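Long-range contacts in pyruvate synthase subunit porC (Thermotoga maritima MSB8, PDB 2RAA), which is the gamma chain of a heterotetrameric pyruvate synthase, which converts pyruvate and CoA to acetyl-CoA and CO2 while reducing ferredoxin: residues H25-Q30 against E93-P98; K116-V121 against G129-V134; K171-M176 against A188-L193. All blocks are in the same frame, centred on the assembly; numbering follows the deposited sequence.

Interaction 1 of 3, residues H25-Q30 against E93-P98. With SO4 (sulfate ion), chain B.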
loop_
_atom_site.group_PDB
_atom_site.type_symbol
_atom_site.label_atom_id
_atom_site.label_comp_id
_atom_site.label_asym_id
_atom_site.label_seq_id
_atom_site.Cartn_x
_atom_site.Cartn_y
_atom_site.Cartn_z
ATOM N N HIS A 25 5.971 3.498 2.735
ATOM C CA HIS A 25 6.814 4.681 2.569
ATOM C C HIS A 25 6.138 5.619 1.590
ATOM O O HIS A 25 5.813 5.244 0.478
ATOM C CB HIS A 25 8.185 4.310 2.063
ATOM C CG HIS A 25 8.930 3.417 2.993
ATOM N ND1 HIS A 25 9.884 3.888 3.870
ATOM C CD2 HIS A 25 8.840 2.082 3.205
ATOM C CE1 HIS A 25 10.362 2.874 4.572
ATOM N NE2 HIS A 25 9.741 1.769 4.194
ATOM N N GLY A 26 5.915 6.837 2.042
ATOM C CA GLY A 26 5.308 7.865 1.249
ATOM C C GLY A 26 5.752 9.174 1.860
ATOM O O GLY A 26 6.505 9.181 2.831
ATOM N N ARG A 27 5.282 10.264 1.268
ATOM C CA ARG A 27 5.548 11.619 1.736
ATOM C C ARG A 27 4.250 12.182 2.304
ATOM O O ARG A 27 3.148 11.874 1.790
ATOM C CB ARG A 27 5.976 12.517 0.566
ATOM C CG ARG A 27 7.252 12.115 -0.181
ATOM C CD ARG A 27 7.612 13.114 -1.322
ATOM N NE ARG A 27 8.835 12.713 -2.031
ATOM C CZ ARG A 27 10.072 12.884 -1.557
ATOM N NH1 ARG A 27 10.295 13.460 -0.382
ATOM N NH2 ARG A 27 11.107 12.470 -2.262
ATOM N N ALA A 28 4.380 13.017 3.331
ATOM C CA ALA A 28 3.240 13.728 3.907
ATOM C C ALA A 28 2.319 14.293 2.805
ATOM O O ALA A 28 2.732 15.174 2.040
ATOM C CB ALA A 28 3.728 14.847 4.787
ATOM N N GLY A 29 1.083 13.785 2.744
ATOM C CA GLY A 29 0.070 14.205 1.779
ATOM C C GLY A 29 -0.374 13.123 0.808
ATOM O O GLY A 29 -1.451 13.228 0.199
ATOM N N GLN A 30 0.418 12.055 0.681
ATOM C CA GLN A 30 0.139 11.010 -0.293
ATOM C C GLN A 30 -0.778 9.893 0.233
ATOM O O GLN A 30 -1.182 8.981 -0.509
ATOM C CB GLN A 30 1.465 10.472 -0.808
ATOM C CG GLN A 30 2.249 11.493 -1.594
ATOM C CD GLN A 30 3.677 11.074 -1.857
ATOM O OE1 GLN A 30 4.178 10.129 -1.262
ATOM N NE2 GLN A 30 4.351 11.799 -2.738
ATOM N N GLU A 93 7.768 6.726 -6.067
ATOM C CA GLU A 93 8.999 6.074 -6.608
ATOM C C GLU A 93 10.273 6.813 -6.220
ATOM O O GLU A 93 11.346 6.251 -6.066
ATOM C CB GLU A 93 8.932 5.901 -8.135
ATOM C CG GLU A 93 8.689 7.179 -8.932
ATOM C CD GLU A 93 8.915 7.004 -10.434
ATOM O OE1 GLU A 93 8.142 6.245 -11.122
ATOM O OE2 GLU A 93 9.875 7.661 -10.919
ATOM N N THR A 94 10.100 8.105 -6.066
ATOM C CA THR A 94 11.142 8.997 -5.669
ATOM C C THR A 94 11.854 8.646 -4.383
ATOM O O THR A 94 12.997 9.037 -4.185
ATOM C CB THR A 94 10.531 10.342 -5.529
ATOM O OG1 THR A 94 10.874 11.078 -6.691
ATOM C CG2 THR A 94 11.014 11.012 -4.329
ATOM N N LEU A 95 11.186 7.911 -3.509
ATOM C CA LEU A 95 11.769 7.511 -2.233
ATOM C C LEU A 95 12.565 6.190 -2.312
ATOM O O LEU A 95 13.142 5.767 -1.304
ATOM C CB LEU A 95 10.643 7.380 -1.198
ATOM C CG LEU A 95 9.865 8.672 -0.933
ATOM C CD1 LEU A 95 8.649 8.368 -0.149
ATOM C CD2 LEU A 95 10.730 9.700 -0.202
ATOM N N LEU A 96 12.594 5.543 -3.481
ATOM C CA LEU A 96 13.264 4.260 -3.629
ATOM C C LEU A 96 14.756 4.413 -3.346
ATOM O O LEU A 96 15.395 5.339 -3.839
ATOM C CB LEU A 96 13.050 3.668 -5.026
ATOM C CG LEU A 96 11.720 2.969 -5.372
ATOM C CD1 LEU A 96 11.667 2.670 -6.868
ATOM C CD2 LEU A 96 11.487 1.671 -4.569
ATOM N N SER A 97 15.292 3.491 -2.550
ATOM C CA SER A 97 16.686 3.510 -2.093
ATOM C C SER A 97 16.903 2.212 -1.334
ATOM O O SER A 97 15.940 1.600 -0.879
ATOM C CB SER A 97 16.951 4.688 -1.144
ATOM O OG SER A 97 16.441 4.452 0.165
ATOM N N PRO A 98 18.160 1.794 -1.159
ATOM C CA PRO A 98 18.393 0.532 -0.449
ATOM C C PRO A 98 17.994 0.572 1.039
ATOM O O PRO A 98 17.709 -0.474 1.620
ATOM C CB PRO A 98 19.902 0.311 -0.621
ATOM C CG PRO A 98 20.463 1.686 -0.800
ATOM C CD PRO A 98 19.419 2.442 -1.573
HETATM S S SO4 B . -0.345 10.973 5.043
HETATM O O1 SO4 B . 0.694 9.992 4.797
HETATM O O2 SO4 B . -0.467 11.753 3.811
HETATM O O3 SO4 B . -1.655 10.346 5.240
HETATM O O4 SO4 B . 0.097 11.727 6.207
#
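Arg27 and Leu95 meet where strand 19-27 runs out into the glycine-rich turn that holds a sulfate ion, and where a short 3-10 segment, residues 93-95, follows the neighbouring parallel strand 87-90. The isobutyl end of Leu95 splits its two methyl groups between backbone and side chain. CD1 lies against the strand, 3.6 Å from Gly26 C, while Leu95 CD2 sits over the centre of one face of the Arg27 guanidinium, 3.5 Å from Arg27 CZ. The arginine chain reaches this place extended from CG to NE, and its CG packs 4.0 Å from Leu95 CD1 on the way. Thr94 borders the edge of the same group, its CB in the guanidinium plane, 3.9 Å from Arg27 NH2; the still closer placing of its methyl is doubtful. The charge is met from outside the two segments, by a salt bridge from Arg27 NE to Asp92 OD2, and Asp92 also accepts from Thr94 N and Gln30 NE2. An alanine in place of Arg27 would probably leave Asp92 without its charged mate and Leu95 CD2 without the flat group that covers it.

Residues 27-30 form a type II turn, closed by Gln30 N to Arg27 O (3.0 Å); the Gln30 side chain braces it, OE1 accepting from Arg27 N (2.8 Å), with the donor nitrogen 55° out of that carbonyl's plane. Gly29 takes a backbone shape that would press a CB against the preceding carbonyl. Its N donates to sulfate O2 (2.8 Å), and Gly31 N and Tyr56 OH also bond to the ion, which probably comes from the crystallisation liquor. The guanidinium thus offers a flat face to a leucine methyl while its NE carries the charge to Asp92, which links both segments.

Interaction 2 of 3, residues K116-V121 against G129-V134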
loop_
_atom_site.group_PDB
_atom_site.type_symbol
_atom_site.label_atom_id
_atom_site.label_comp_id
_atom_site.label_asym_id
_atom_site.label_seq_id
_atom_site.Cartn_x
_atom_site.Cartn_y
_atom_site.Cartn_z
ATOM N N LYS A 116 7.675 2.696 -14.095
ATOM C CA LYS A 116 8.875 2.010 -14.528
ATOM C C LYS A 116 8.790 0.498 -14.275
ATOM O O LYS A 116 7.744 0.003 -13.847
ATOM C CB LYS A 116 10.075 2.683 -13.895
ATOM C CG LYS A 116 10.148 4.133 -14.388
ATOM C CD LYS A 116 11.232 4.955 -13.745
ATOM C CE LYS A 116 11.153 6.410 -14.215
ATOM N NZ LYS A 116 11.855 7.326 -13.258
ATOM N N ASP A 117 9.870 -0.225 -14.585
ATOM C CA ASP A 117 9.878 -1.705 -14.591
ATOM C C ASP A 117 10.657 -2.298 -13.438
ATOM O O ASP A 117 11.341 -1.577 -12.695
ATOM C CB ASP A 117 10.464 -2.246 -15.913
ATOM C CG ASP A 117 11.939 -1.870 -16.115
ATOM O OD1 ASP A 117 12.440 -0.924 -15.468
ATOM O OD2 ASP A 117 12.603 -2.513 -16.941
ATOM N N PHE A 118 10.578 -3.623 -13.327
ATOM C CA PHE A 118 11.203 -4.333 -12.216
ATOM C C PHE A 118 12.694 -4.052 -12.133
ATOM O O PHE A 118 13.232 -3.842 -11.045
ATOM C CB PHE A 118 10.958 -5.841 -12.305
ATOM C CG PHE A 118 9.516 -6.215 -12.538
ATOM C CD1 PHE A 118 8.550 -5.918 -11.598
ATOM C CD2 PHE A 118 9.132 -6.873 -13.699
ATOM C CE1 PHE A 118 7.222 -6.255 -11.815
ATOM C CE2 PHE A 118 7.812 -7.214 -13.921
ATOM C CZ PHE A 118 6.855 -6.905 -12.977
ATOM N N GLU A 119 13.349 -4.032 -13.290
ATOM C CA GLU A 119 14.789 -3.789 -13.380
ATOM C C GLU A 119 15.181 -2.433 -12.796
ATOM O O GLU A 119 16.184 -2.329 -12.099
ATOM C CB GLU A 119 15.248 -3.880 -14.841
ATOM C CG GLU A 119 16.751 -3.946 -15.029
ATOM C CD GLU A 119 17.145 -4.156 -16.492
ATOM O OE1 GLU A 119 16.485 -3.560 -17.386
ATOM O OE2 GLU A 119 18.124 -4.910 -16.740
ATOM N N PHE A 120 14.393 -1.399 -13.082
ATOM C CA PHE A 120 14.648 -0.069 -12.522
ATOM C C PHE A 120 14.567 -0.080 -10.997
ATOM O O PHE A 120 15.425 0.479 -10.304
ATOM C CB PHE A 120 13.658 0.963 -13.071
ATOM C CG PHE A 120 13.727 2.279 -12.365
ATOM C CD1 PHE A 120 14.819 3.112 -12.537
ATOM C CD2 PHE A 120 12.719 2.675 -11.498
ATOM C CE1 PHE A 120 14.897 4.333 -11.867
ATOM C CE2 PHE A 120 12.784 3.887 -10.828
ATOM C CZ PHE A 120 13.869 4.722 -11.014
ATOM N N VAL A 121 13.520 -0.725 -10.492
ATOM C CA VAL A 121 13.281 -0.816 -9.056
ATOM C C VAL A 121 14.405 -1.606 -8.375
ATOM O O VAL A 121 14.859 -1.264 -7.280
ATOM C CB VAL A 121 11.917 -1.489 -8.760
ATOM C CG1 VAL A 121 11.705 -1.631 -7.247
ATOM C CG2 VAL A 121 10.776 -0.703 -9.412
ATOM N N GLY A 129 14.029 -10.524 -5.088
ATOM C CA GLY A 129 12.788 -10.863 -4.362
ATOM C C GLY A 129 11.638 -10.343 -5.188
ATOM O O GLY A 129 11.855 -9.560 -6.098
ATOM N N LYS A 130 10.418 -10.768 -4.888
ATOM C CA LYS A 130 9.288 -10.367 -5.709
ATOM C C LYS A 130 9.124 -8.853 -5.640
ATOM O O LYS A 130 9.085 -8.277 -4.568
ATOM C CB LYS A 130 7.989 -11.086 -5.295
ATOM C CG LYS A 130 6.875 -10.948 -6.343
ATOM C CD LYS A 130 5.492 -11.322 -5.803
ATOM C CE LYS A 130 5.279 -12.825 -5.746
ATOM N NZ LYS A 130 3.924 -13.123 -5.170
ATOM N N ILE A 131 9.069 -8.220 -6.802
ATOM C CA ILE A 131 8.810 -6.790 -6.928
ATOM C C ILE A 131 7.526 -6.638 -7.727
ATOM O O ILE A 131 7.430 -7.153 -8.823
ATOM C CB ILE A 131 9.936 -6.047 -7.687
ATOM C CG1 ILE A 131 11.231 -6.046 -6.855
ATOM C CG2 ILE A 131 9.471 -4.630 -8.060
ATOM C CD1 ILE A 131 12.493 -5.585 -7.594
ATOM N N CYS A 132 6.539 -5.951 -7.164
ATOM C CA CYS A 132 5.270 -5.718 -7.838
ATOM C C CYS A 132 5.156 -4.208 -8.095
ATOM O O CYS A 132 5.565 -3.408 -7.252
ATOM C CB CYS A 132 4.137 -6.219 -6.951
ATOM S SG CYS A 132 4.375 -7.888 -6.269
ATOM N N VAL A 133 4.638 -3.817 -9.254
ATOM C CA VAL A 133 4.534 -2.401 -9.618
ATOM C C VAL A 133 3.160 -2.132 -10.227
ATOM O O VAL A 133 2.540 -3.019 -10.834
ATOM C CB VAL A 133 5.620 -1.972 -10.662
ATOM C CG1 VAL A 133 7.027 -2.230 -10.156
ATOM C CG2 VAL A 133 5.394 -2.648 -12.021
ATOM N N VAL A 134 2.668 -0.909 -10.055
ATOM C CA VAL A 134 1.366 -0.546 -10.638
ATOM C C VAL A 134 1.335 0.967 -10.732
ATOM O O VAL A 134 1.864 1.643 -9.879
ATOM C CB VAL A 134 0.187 -1.020 -9.785
ATOM C CG1 VAL A 134 0.287 -0.463 -8.350
ATOM C CG2 VAL A 134 -1.194 -0.711 -10.458
#
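Val121 and Phe118, on the first turn of helix 118-125, pack on Ile131 and Val133 of strand 130-134 within the beta-alpha-beta unit that runs from strand 109-113 through this helix. The apolar contacts come first. Val121 projects toward the strand and straddles two of its residues, CG1 lying 3.8 Å from Ile131 CG2 and CG2 lying 4.1 Å from Val133 CG1. The CG1 methyl owes its place to a chi1 of 178°, anti to the backbone N, and Val121 also touches Leu110 and Val112 of strand 109-113. Phe118 and Ile131 slide past each other in opposite directions, the ring offering its edge: Ile131 CG2 is in the ring plane, 3.9 Å from Phe118 CD1. Phe118 CE1 also comes within 4.0 Å of Val133 CG2, the methyl that stands between the backbone N and the carbonyl carbon of its own residue. Alternation along the strand turns Ile131 and Val133 to the helix, whereas Cys132 points away from it and is tied by a disulfide to Cys202. Within residues 116-121, Lys116 CD lies 3.4 Å above one face of the Phe120 ring, offset toward the rim.

A polar bond caps the start of the helix. Asp117 is the N-cap, its OD1 accepting from Phe120 N (3.1 Å) from above the carboxylate plane. The charged end of Lys116 looks outside the two segments, NZ pairing with Glu93 OE2.

One mixed contact remains at the ring: the carbonyl oxygen of Ile131 approaches it obliquely, 3.1 Å from Phe118 CE1.

Interaction 3 of 3, residues K171-M176 against A188-L193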
loop_
_atom_site.group_PDB
_atom_site.type_symbol
_atom_site.label_atom_id
_atom_site.label_comp_id
_atom_site.label_asym_id
_atom_site.label_seq_id
_atom_site.Cartn_x
_atom_site.Cartn_y
_atom_site.Cartn_z
ATOM N N LYS A 171 -16.181 -2.370 1.785
ATOM C CA LYS A 171 -17.138 -2.080 2.882
ATOM C C LYS A 171 -16.656 -0.843 3.653
ATOM O O LYS A 171 -17.429 0.067 3.958
ATOM C CB LYS A 171 -17.344 -3.292 3.831
ATOM C CG LYS A 171 -18.363 -4.362 3.320
ATOM N N ARG A 172 -15.358 -0.811 3.922
ATOM C CA ARG A 172 -14.722 0.344 4.539
ATOM C C ARG A 172 -14.789 1.616 3.698
ATOM O O ARG A 172 -15.012 2.703 4.237
ATOM C CB ARG A 172 -13.271 -0.002 4.936
ATOM C CG ARG A 172 -13.196 -0.362 6.400
ATOM C CD ARG A 172 -13.148 0.950 7.160
ATOM N NE ARG A 172 -14.013 1.019 8.327
ATOM C CZ ARG A 172 -14.197 2.144 9.024
ATOM N NH1 ARG A 172 -13.578 3.288 8.682
ATOM N NH2 ARG A 172 -15.002 2.138 10.070
ATOM N N ILE A 173 -14.610 1.506 2.386
ATOM C CA ILE A 173 -14.793 2.674 1.514
ATOM C C ILE A 173 -16.229 3.186 1.653
ATOM O O ILE A 173 -16.432 4.384 1.791
ATOM C CB ILE A 173 -14.416 2.371 0.047
ATOM C CG1 ILE A 173 -12.894 2.189 -0.070
ATOM C CG2 ILE A 173 -14.861 3.496 -0.881
ATOM C CD1 ILE A 173 -12.443 1.726 -1.461
ATOM N N GLU A 174 -17.202 2.276 1.671
ATOM C CA GLU A 174 -18.620 2.631 1.880
ATOM C C GLU A 174 -18.813 3.437 3.171
ATOM O O GLU A 174 -19.425 4.494 3.154
ATOM C CB GLU A 174 -19.503 1.374 1.913
ATOM C CG GLU A 174 -19.663 0.632 0.557
ATOM C CD GLU A 174 -20.183 -0.846 0.682
ATOM O OE1 GLU A 174 -20.656 -1.260 1.778
ATOM O OE2 GLU A 174 -20.110 -1.603 -0.329
ATOM N N LYS A 175 -18.239 2.968 4.277
ATOM C CA LYS A 175 -18.392 3.642 5.581
ATOM C C LYS A 175 -17.679 5.002 5.725
ATOM O O LYS A 175 -18.140 5.840 6.479
ATOM C CB LYS A 175 -17.985 2.714 6.750
ATOM C CG LYS A 175 -18.996 1.600 7.101
HETATM N N MSE A 176 -16.576 5.242 5.025
HETATM C CA MSE A 176 -15.874 6.521 5.162
HETATM C C MSE A 176 -16.572 7.672 4.416
HETATM O O MSE A 176 -16.247 8.846 4.627
HETATM C CB MSE A 176 -14.428 6.375 4.689
HETATM C CG MSE A 176 -13.631 5.358 5.495
HETATM SE SE MSE A 176 -11.938 4.941 4.649
HETATM C CE MSE A 176 -10.741 6.354 5.518
ATOM N N ALA A 188 -16.535 5.563 -7.406
ATOM C CA ALA A 188 -15.294 5.953 -8.055
ATOM C C ALA A 188 -14.126 5.442 -7.237
ATOM O O ALA A 188 -13.139 4.938 -7.793
ATOM C CB ALA A 188 -15.218 7.472 -8.209
ATOM N N ASN A 189 -14.234 5.569 -5.916
ATOM C CA ASN A 189 -13.154 5.109 -5.052
ATOM C C ASN A 189 -13.034 3.581 -5.069
ATOM O O ASN A 189 -11.925 3.016 -4.944
ATOM C CB ASN A 189 -13.326 5.635 -3.629
ATOM C CG ASN A 189 -12.931 7.092 -3.497
ATOM O OD1 ASN A 189 -11.837 7.404 -3.023
ATOM N ND2 ASN A 189 -13.811 7.999 -3.937
ATOM N N LYS A 190 -14.161 2.899 -5.233
ATOM C CA LYS A 190 -14.140 1.429 -5.244
ATOM C C LYS A 190 -13.536 0.966 -6.541
ATOM O O LYS A 190 -12.839 -0.039 -6.562
ATOM C CB LYS A 190 -15.540 0.803 -5.036
ATOM C CG LYS A 190 -16.304 1.401 -3.825
ATOM C CD LYS A 190 -17.091 0.411 -2.982
ATOM C CE LYS A 190 -18.488 0.149 -3.473
ATOM N NZ LYS A 190 -19.201 -0.662 -2.434
ATOM N N ARG A 191 -13.817 1.691 -7.627
ATOM C CA ARG A 191 -13.193 1.384 -8.910
ATOM C C ARG A 191 -11.694 1.584 -8.827
ATOM O O ARG A 191 -10.941 0.829 -9.395
ATOM C CB ARG A 191 -13.726 2.264 -10.013
ATOM C CG ARG A 191 -15.094 1.889 -10.490
ATOM C CD ARG A 191 -15.402 2.611 -11.801
ATOM N NE ARG A 191 -15.783 4.014 -11.614
ATOM C CZ ARG A 191 -17.010 4.411 -11.288
ATOM N NH1 ARG A 191 -17.976 3.519 -11.094
ATOM N NH2 ARG A 191 -17.275 5.703 -11.143
ATOM N N ALA A 192 -11.264 2.627 -8.143
ATOM C CA ALA A 192 -9.833 2.887 -7.987
ATOM C C ALA A 192 -9.190 1.709 -7.245
ATOM O O ALA A 192 -8.122 1.233 -7.624
ATOM C CB ALA A 192 -9.604 4.227 -7.272
ATOM N N LEU A 193 -9.872 1.186 -6.223
ATOM C CA LEU A 193 -9.336 0.050 -5.475
ATOM C C LEU A 193 -9.264 -1.184 -6.387
ATOM O O LEU A 193 -8.219 -1.785 -6.510
ATOM C CB LEU A 193 -10.146 -0.214 -4.208
ATOM C CG LEU A 193 -9.720 -1.442 -3.385
ATOM C CD1 LEU A 193 -8.508 -1.176 -2.436
ATOM C CD2 LEU A 193 -10.911 -1.910 -2.619
#
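Ile173 and Glu174 of helix 166-176 face Asn189, Lys190 and Leu193 of helix 183-199 in an antiparallel helical hairpin. The axes of the two short segments come within 9.9 Å at an angle of 151°, and Ile173 and Lys190 lie nearest each other along the backbones.

Apolar contact centres on Ile173, whose two branches divide the opposing surface. Its CG2 lies beside Asn189 CB (3.8 Å) and Lys190 CG (3.9 Å), while Ile173 CD1 reaches one helical turn further, to Leu193 CB (4.1 Å). Asn189 meets Ile173 through CB and its carbonyl oxygen; its ND2 bonds to Val185 O of its own helix. Thr151 of helix 150-161 touches both Ile173 and Leu193, and Met38 of helix 32-45 also touches Ile173, so the pair packs against two further helices.

The charged contact lies at the margin. Glu174, extended beyond CG, crosses obliquely to Lys190, whose chain bends at chi2 (-140°) and chi3 (-87°). Their salt bridge joins Glu174 OE2 to Lys190 NZ at a very short 2.5 Å; Lys190 NZ also lies 3.3 Å from Glu174 CG.

How the interactions relate
From the N terminus, interaction 1 closes the longest loop: 62 residues, including helix 32-45 and three strands of the mixed sheet, separate 25-30 from 93-98. Interaction 2 follows, returning the chain over seven residues from helix 118-125 to strand 130-134, and interaction 3 then brings helix 183-199 back along helix 166-176 after eleven. The three loops run in series, neither nesting nor crossing. Interactions 1 and 2 touch: Glu93 OE2 pairs with Lys116 NZ at 3.1 Å, and Leu96 packs on Phe120 and Val121, so they bind loop, helix and sheet together. Interaction 3 lies on the opposite side of the chain's centre, its own centre about 24 and 26 Å from theirs, where it joins helices 166-176 and 183-199.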